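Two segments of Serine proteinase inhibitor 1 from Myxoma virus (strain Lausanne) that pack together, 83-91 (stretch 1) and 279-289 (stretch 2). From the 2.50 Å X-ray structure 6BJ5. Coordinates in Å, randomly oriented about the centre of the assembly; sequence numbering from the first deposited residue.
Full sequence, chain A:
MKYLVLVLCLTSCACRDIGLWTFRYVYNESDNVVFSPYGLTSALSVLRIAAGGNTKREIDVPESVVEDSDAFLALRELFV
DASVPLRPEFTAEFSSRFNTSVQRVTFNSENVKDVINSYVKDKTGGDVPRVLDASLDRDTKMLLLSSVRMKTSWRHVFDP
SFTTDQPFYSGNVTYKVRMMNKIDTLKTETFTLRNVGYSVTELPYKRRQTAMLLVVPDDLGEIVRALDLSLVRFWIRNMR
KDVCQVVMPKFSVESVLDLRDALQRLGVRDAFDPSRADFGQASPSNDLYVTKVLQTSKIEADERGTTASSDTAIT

Stretch 1, residues 83-91: SVPLRPEFT
Stretch 2, residues 279-289: FGQASPSNDLY

Val84 to Arg87 are extended, and a helix begins at Pro88 and continues later in the chain. Residues 279-289 are irregular, with helical phi/psi at 280-282 but without the regular bonds. The register sets Leu86 CA 4.7 Å from Ser283 CA and Phe90 CA 5.3 Å from Ala282 CA. Stretch 2 is met in roughly reverse order, from Leu288 at Val84 to Ala282 at Phe90. The two stretches bury 505 Å², both sides summed.

Ser83 makes no contact with stretch 2. Val84 (phi/psi -79/117, chi1 t) points sideways, and Val84 CG1 makes an apolar contact of 3.6 Å with CD1 of Leu288, whose rotamer is m, t.

Pro85 (-69/131) offers its carbonyl. Ser283 OG (chi1 t) donates to Pro85 O at 3.1 Å, although the hydroxyl is less surely placed because it sits too close to a neighbour in the model. Pro85 CB also lies 4.4 Å from Pro284 CG; both rings are C-gamma endo.

Leu86 (-115/130, chi1 -90°, chi2 31°) turns away overall, though its CB still touches stretch 2. The closest approach is a CA-H...O contact, Leu86 CA to Ala282 O, 3.3 Å. Ala282 O also accepts from Arg87 N at 2.9 Å, so one carbonyl serves two neighbouring residues.

Arg87 (-51/127) is the N-cap residue and points toward stretch 2. Its chi1 to chi3 are m, t, t and chi4 is -91°. Arg87 NE donates to Gly280 O at 2.6 Å, nearly straight at 175°. The Arg87 NH1 bond to Gly280 O, at 3.3 Å and 127°, is weak. Gly280 O thus lies at the guanidinium edge, while Pro284 CA covers one face, 3.5 Å from Arg87 NH1.

Pro88 and Glu89 make no contact with stretch 2. Phe90 (-75/-47, chi1 t, chi2 82°) points its CA-to-CB bond toward stretch 2. Ala282 CB sits over the ring face, 3.8 Å from the Phe90 ring centroid and 10° off its normal. Phe90 N donates to Arg87 O at 2.9 Å. Thr91 OG1 (chi1 p) donates to Pro88 O at 3.0 Å.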

ATOM      1  N   SER A  83      16.261  18.692 -19.314  1.00 27.19           N
ATOM      2  CA  SER A  83      17.295  19.666 -18.967  1.00 28.77           C
ATOM      3  C   SER A  83      18.331  19.093 -17.998  1.00 33.69           C
ATOM      4  O   SER A  83      19.467  19.581 -17.959  1.00 40.13           O
ATOM      5  CB  SER A  83      16.684  20.941 -18.371  1.00 43.67           C
ATOM      6  OG  SER A  83      15.624  20.682 -17.474  1.00 52.80           O
ATOM      7  N   VAL A  84      17.958  18.103 -17.185  1.00 35.15           N
ATOM      8  CA  VAL A  84      18.754  17.671 -16.034  1.00 27.31           C
ATOM      9  C   VAL A  84      19.916  16.771 -16.450  1.00 33.76           C
ATOM     10  O   VAL A  84      19.704  15.645 -16.924  1.00 39.21           O
ATOM     11  CB  VAL A  84      17.876  16.920 -15.021  1.00 31.12           C
ATOM     12  CG1 VAL A  84      18.708  16.496 -13.826  1.00 37.08           C
ATOM     13  CG2 VAL A  84      16.671  17.741 -14.619  1.00 28.79           C
ATOM     14  N   PRO A  85      21.159  17.182 -16.226  1.00 34.11           N
ATOM     15  CA  PRO A  85      22.280  16.275 -16.484  1.00 33.78           C
ATOM     16  C   PRO A  85      22.279  15.133 -15.481  1.00 32.98           C
ATOM     17  O   PRO A  85      22.124  15.341 -14.277  1.00 35.80           O
ATOM     18  CB  PRO A  85      23.509  17.173 -16.321  1.00 27.78           C
ATOM     19  CG  PRO A  85      23.047  18.251 -15.399  1.00 29.44           C
ATOM     20  CD  PRO A  85      21.608  18.491 -15.727  1.00 34.21           C
ATOM     21  N   LEU A  86      22.394  13.924 -15.996  1.00 25.77           N
ATOM     22  CA  LEU A  86      22.511  12.722 -15.192  1.00 30.65           C
ATOM     23  C   LEU A  86      23.885  12.120 -15.435  1.00 44.58           C
ATOM     24  O   LEU A  86      24.294  11.972 -16.591  1.00 49.87           O
ATOM     25  CB  LEU A  86      21.397  11.728 -15.543  1.00 11.74           C
ATOM     26  CG  LEU A  86      20.070  11.794 -14.777  1.00 26.36           C
ATOM     27  CD1 LEU A  86      19.674  13.165 -14.299  1.00 30.95           C
ATOM     28  CD2 LEU A  86      18.939  11.128 -15.564  1.00 30.82           C
ATOM     29  N   ARG A  87      24.600  11.805 -14.354  1.00 39.89           N
ATOM     30  CA  ARG A  87      25.799  10.990 -14.473  1.00 29.78           C
ATOM     31  C   ARG A  87      25.468   9.736 -15.272  1.00 36.28           C
ATOM     32  O   ARG A  87      24.500   9.042 -14.951  1.00 39.12           O
ATOM     33  CB  ARG A  87      26.355  10.572 -13.109  1.00 27.34           C
ATOM     34  CG  ARG A  87      26.492  11.688 -12.089  1.00 27.29           C
ATOM     35  CD  ARG A  87      27.538  11.364 -11.001  1.00 26.31           C
ATOM     36  NE  ARG A  87      27.554  12.457 -10.036  1.00 43.63           N
ATOM     37  CZ  ARG A  87      28.352  13.516 -10.121  1.00 65.06           C
ATOM     38  NH1 ARG A  87      28.272  14.479  -9.209  1.00 70.29           N
ATOM     39  NH2 ARG A  87      29.240  13.604 -11.110  1.00 68.91           N
ATOM     40  N   PRO A  88      26.218   9.431 -16.322  1.00 50.06           N
ATOM     41  CA  PRO A  88      25.931   8.203 -17.081  1.00 49.84           C
ATOM     42  C   PRO A  88      25.961   6.938 -16.237  1.00 57.32           C
ATOM     43  O   PRO A  88      25.232   5.984 -16.550  1.00 62.19           O
ATOM     44  CB  PRO A  88      27.014   8.212 -18.173  1.00 40.47           C
ATOM     45  CG  PRO A  88      28.088   9.127 -17.647  1.00 30.96           C
ATOM     46  CD  PRO A  88      27.372  10.178 -16.858  1.00 26.44           C
ATOM     47  N   GLU A  89      26.749   6.908 -15.155  1.00 63.80           N
ATOM     48  CA  GLU A  89      26.792   5.715 -14.309  1.00 65.26           C
ATOM     49  C   GLU A  89      25.517   5.538 -13.507  1.00 54.53           C
ATOM     50  O   GLU A  89      25.209   4.415 -13.103  1.00 64.19           O
ATOM     51  CB  GLU A  89      27.990   5.744 -13.356  1.00 67.96           C
ATOM     52  CG  GLU A  89      29.291   6.231 -13.979  1.00 82.32           C
ATOM     53  CD  GLU A  89      29.431   7.749 -13.983  1.00 91.30           C
ATOM     54  OE1 GLU A  89      30.558   8.240 -13.760  1.00 90.58           O
ATOM     55  OE2 GLU A  89      28.416   8.452 -14.191  1.00 95.72           O
ATOM     56  N   PHE A  90      24.734   6.596 -13.335  1.00 39.82           N
ATOM     57  CA  PHE A  90      23.462   6.440 -12.656  1.00 36.60           C
ATOM     58  C   PHE A  90      22.463   5.764 -13.579  1.00 39.68           C
ATOM     59  O   PHE A  90      21.836   4.768 -13.202  1.00 40.79           O
ATOM     60  CB  PHE A  90      22.933   7.805 -12.196  1.00 30.69           C
ATOM     61  CG  PHE A  90      21.506   7.774 -11.760  1.00 30.90           C
ATOM     62  CD1 PHE A  90      21.163   7.361 -10.486  1.00 43.83           C
ATOM     63  CD2 PHE A  90      20.494   8.122 -12.642  1.00 29.04           C
ATOM     64  CE1 PHE A  90      19.825   7.309 -10.087  1.00 41.50           C
ATOM     65  CE2 PHE A  90      19.159   8.075 -12.255  1.00 28.42           C
ATOM     66  CZ  PHE A  90      18.824   7.670 -10.978  1.00 33.20           C
ATOM     67  N   THR A  91      22.382   6.232 -14.828  1.00 34.70           N
ATOM     68  CA  THR A  91      21.424   5.649 -15.753  1.00 40.27           C
ATOM     69  C   THR A  91      21.836   4.236 -16.131  1.00 37.95           C
ATOM     70  O   THR A  91      20.980   3.403 -16.450  1.00 37.38           O
ATOM     71  CB  THR A  91      21.271   6.547 -16.985  1.00 45.38           C
ATOM     72  OG1 THR A  91      22.558   6.833 -17.542  1.00 44.50           O
ATOM     73  CG2 THR A  91      20.615   7.867 -16.585  1.00 39.79           C
ATOM     74  N   PHE A 279      21.569  14.287  -3.797  1.00 28.09           N
ATOM     75  CA  PHE A 279      21.288  13.341  -4.879  1.00 32.56           C
ATOM     76  C   PHE A 279      22.387  13.363  -5.941  1.00 38.98           C
ATOM     77  O   PHE A 279      22.127  13.189  -7.136  1.00 39.91           O
ATOM     78  CB  PHE A 279      19.908  13.580  -5.491  1.00 24.65           C
ATOM     79  CG  PHE A 279      18.786  13.194  -4.569  1.00 16.22           C
ATOM     80  CD1 PHE A 279      18.486  11.861  -4.376  1.00 15.91           C
ATOM     81  CD2 PHE A 279      18.078  14.154  -3.861  1.00  7.77           C
ATOM     82  CE1 PHE A 279      17.465  11.493  -3.519  1.00 21.07           C
ATOM     83  CE2 PHE A 279      17.054  13.798  -2.993  1.00  9.98           C
ATOM     84  CZ  PHE A 279      16.739  12.474  -2.821  1.00 10.88           C
ATOM     85  N   GLY A 280      23.627  13.579  -5.490  1.00 34.85           N
ATOM     86  CA  GLY A 280      24.807  13.656  -6.335  1.00 20.71           C
ATOM     87  C   GLY A 280      25.183  12.379  -7.064  1.00 17.27           C
ATOM     88  O   GLY A 280      26.014  12.430  -7.976  1.00 43.02           O
ATOM     89  N   GLN A 281      24.660  11.230  -6.655  1.00 14.49           N
ATOM     90  CA  GLN A 281      24.906  10.027  -7.446  1.00 44.34           C
ATOM     91  C   GLN A 281      24.106  10.031  -8.738  1.00 45.91           C
ATOM     92  O   GLN A 281      24.498   9.385  -9.722  1.00 45.81           O
ATOM     93  CB  GLN A 281      24.578   8.771  -6.637  1.00 51.12           C
ATOM     94  CG  GLN A 281      25.348   8.696  -5.364  1.00 55.87           C
ATOM     95  CD  GLN A 281      26.823   8.604  -5.660  1.00 57.44           C
ATOM     96  OE1 GLN A 281      27.562   9.587  -5.538  1.00 67.76           O
ATOM     97  NE2 GLN A 281      27.255   7.429  -6.111  1.00 41.58           N
ATOM     98  N   ALA A 282      23.005  10.771  -8.761  1.00 30.40           N
ATOM     99  CA  ALA A 282      22.216  10.878  -9.976  1.00 40.00           C
ATOM    100  C   ALA A 282      22.701  12.037 -10.813  1.00 44.34           C
ATOM    101  O   ALA A 282      22.823  11.942 -12.033  1.00 39.07           O
ATOM    102  CB  ALA A 282      20.737  11.081  -9.654  1.00 17.97           C
ATOM    103  N   SER A 283      22.934  13.161 -10.160  1.00 54.06           N
ATOM    104  CA  SER A 283      23.078  14.405 -10.866  1.00 61.12           C
ATOM    105  C   SER A 283      24.244  15.270 -10.344  1.00 63.34           C
ATOM    106  O   SER A 283      24.266  15.600  -9.144  1.00 71.04           O
ATOM    107  CB  SER A 283      21.754  15.140 -10.756  1.00 68.22           C
ATOM    108  OG  SER A 283      21.828  16.400 -11.343  1.00 75.29           O
ATOM    109  N   PRO A 284      25.185  15.630 -11.195  1.00 59.40           N
ATOM    110  CA  PRO A 284      26.094  16.732 -10.843  1.00 57.71           C
ATOM    111  C   PRO A 284      25.364  18.067 -10.626  1.00 59.18           C
ATOM    112  O   PRO A 284      25.983  18.995 -10.093  1.00 45.43           O
ATOM    113  CB  PRO A 284      27.080  16.765 -12.025  1.00 50.58           C
ATOM    114  CG  PRO A 284      26.412  16.019 -13.166  1.00 46.28           C
ATOM    115  CD  PRO A 284      25.238  15.258 -12.620  1.00 56.65           C
ATOM    116  N   SER A 285      24.094  18.189 -11.042  1.00 70.49           N
ATOM    117  CA  SER A 285      23.310  19.402 -10.785  1.00 88.13           C
ATOM    118  C   SER A 285      23.403  19.909  -9.350  1.00 94.11           C
ATOM    119  O   SER A 285      23.550  21.120  -9.132  1.00 99.52           O
ATOM    120  CB  SER A 285      21.835  19.178 -11.145  1.00 97.06           C
ATOM    121  OG  SER A 285      20.994  20.174 -10.589  1.00103.53           O
ATOM    122  N   ASN A 286      23.280  19.023  -8.360  1.00 87.05           N
ATOM    123  CA  ASN A 286      23.116  19.452  -6.964  1.00 87.54           C
ATOM    124  C   ASN A 286      21.885  20.343  -6.831  1.00 81.34           C
ATOM    125  O   ASN A 286      21.841  21.249  -5.989  1.00 80.28           O
ATOM    126  CB  ASN A 286      24.353  20.199  -6.421  1.00 89.51           C
ATOM    127  CG  ASN A 286      25.648  19.409  -6.577  1.00 88.16           C
ATOM    128  OD1 ASN A 286      25.622  18.189  -6.750  1.00 85.98           O
ATOM    129  ND2 ASN A 286      26.790  20.101  -6.479  1.00 84.26           N
ATOM    130  N   ASP A 287      20.880  20.100  -7.678  1.00 76.16           N
ATOM    131  CA  ASP A 287      19.618  20.812  -7.574  1.00 76.90           C
ATOM    132  C   ASP A 287      18.415  19.880  -7.755  1.00 74.71           C
ATOM    133  O   ASP A 287      17.354  20.321  -8.199  1.00 83.64           O
ATOM    134  CB  ASP A 287      19.568  21.986  -8.553  1.00 90.54           C
ATOM    135  CG  ASP A 287      18.599  23.086  -8.103  1.00105.94           C
ATOM    136  OD1 ASP A 287      19.022  23.955  -7.311  1.00109.12           O
ATOM    137  OD2 ASP A 287      17.418  23.079  -8.513  1.00112.19           O
ATOM    138  N   LEU A 288      18.557  18.629  -7.337  1.00 59.36           N
ATOM    139  CA  LEU A 288      17.438  17.705  -7.397  1.00 40.53           C
ATOM    140  C   LEU A 288      17.075  17.271  -5.975  1.00 37.23           C
ATOM    141  O   LEU A 288      17.907  16.704  -5.265  1.00 57.10           O
ATOM    142  CB  LEU A 288      17.790  16.487  -8.252  1.00 42.80           C
ATOM    143  CG  LEU A 288      18.159  16.767  -9.710  1.00 49.56           C
ATOM    144  CD1 LEU A 288      18.564  15.482 -10.418  1.00 41.83           C
ATOM    145  CD2 LEU A 288      17.006  17.443 -10.437  1.00 54.86           C
ATOM    146  N   TYR A 289      15.834  17.524  -5.566  1.00 38.65           N
ATOM    147  CA  TYR A 289      15.369  17.124  -4.255  1.00 38.89           C
ATOM    148  C   TYR A 289      13.897  16.786  -4.360  1.00 44.88           C
ATOM    149  O   TYR A 289      13.243  17.045  -5.372  1.00 53.49           O
ATOM    150  CB  TYR A 289      15.602  18.213  -3.212  1.00 38.33           C
ATOM    151  CG  TYR A 289      14.847  19.466  -3.531  1.00 52.48           C
ATOM    152  CD1 TYR A 289      13.662  19.769  -2.877  1.00 66.51           C
ATOM    153  CD2 TYR A 289      15.298  20.331  -4.517  1.00 50.54           C
ATOM    154  CE1 TYR A 289      12.958  20.915  -3.180  1.00 68.17           C
ATOM    155  CE2 TYR A 289      14.606  21.470  -4.832  1.00 57.91           C
ATOM    156  CZ  TYR A 289      13.436  21.763  -4.161  1.00 64.71           C
ATOM    157  OH  TYR A 289      12.737  22.906  -4.478  1.00 58.66           O
TER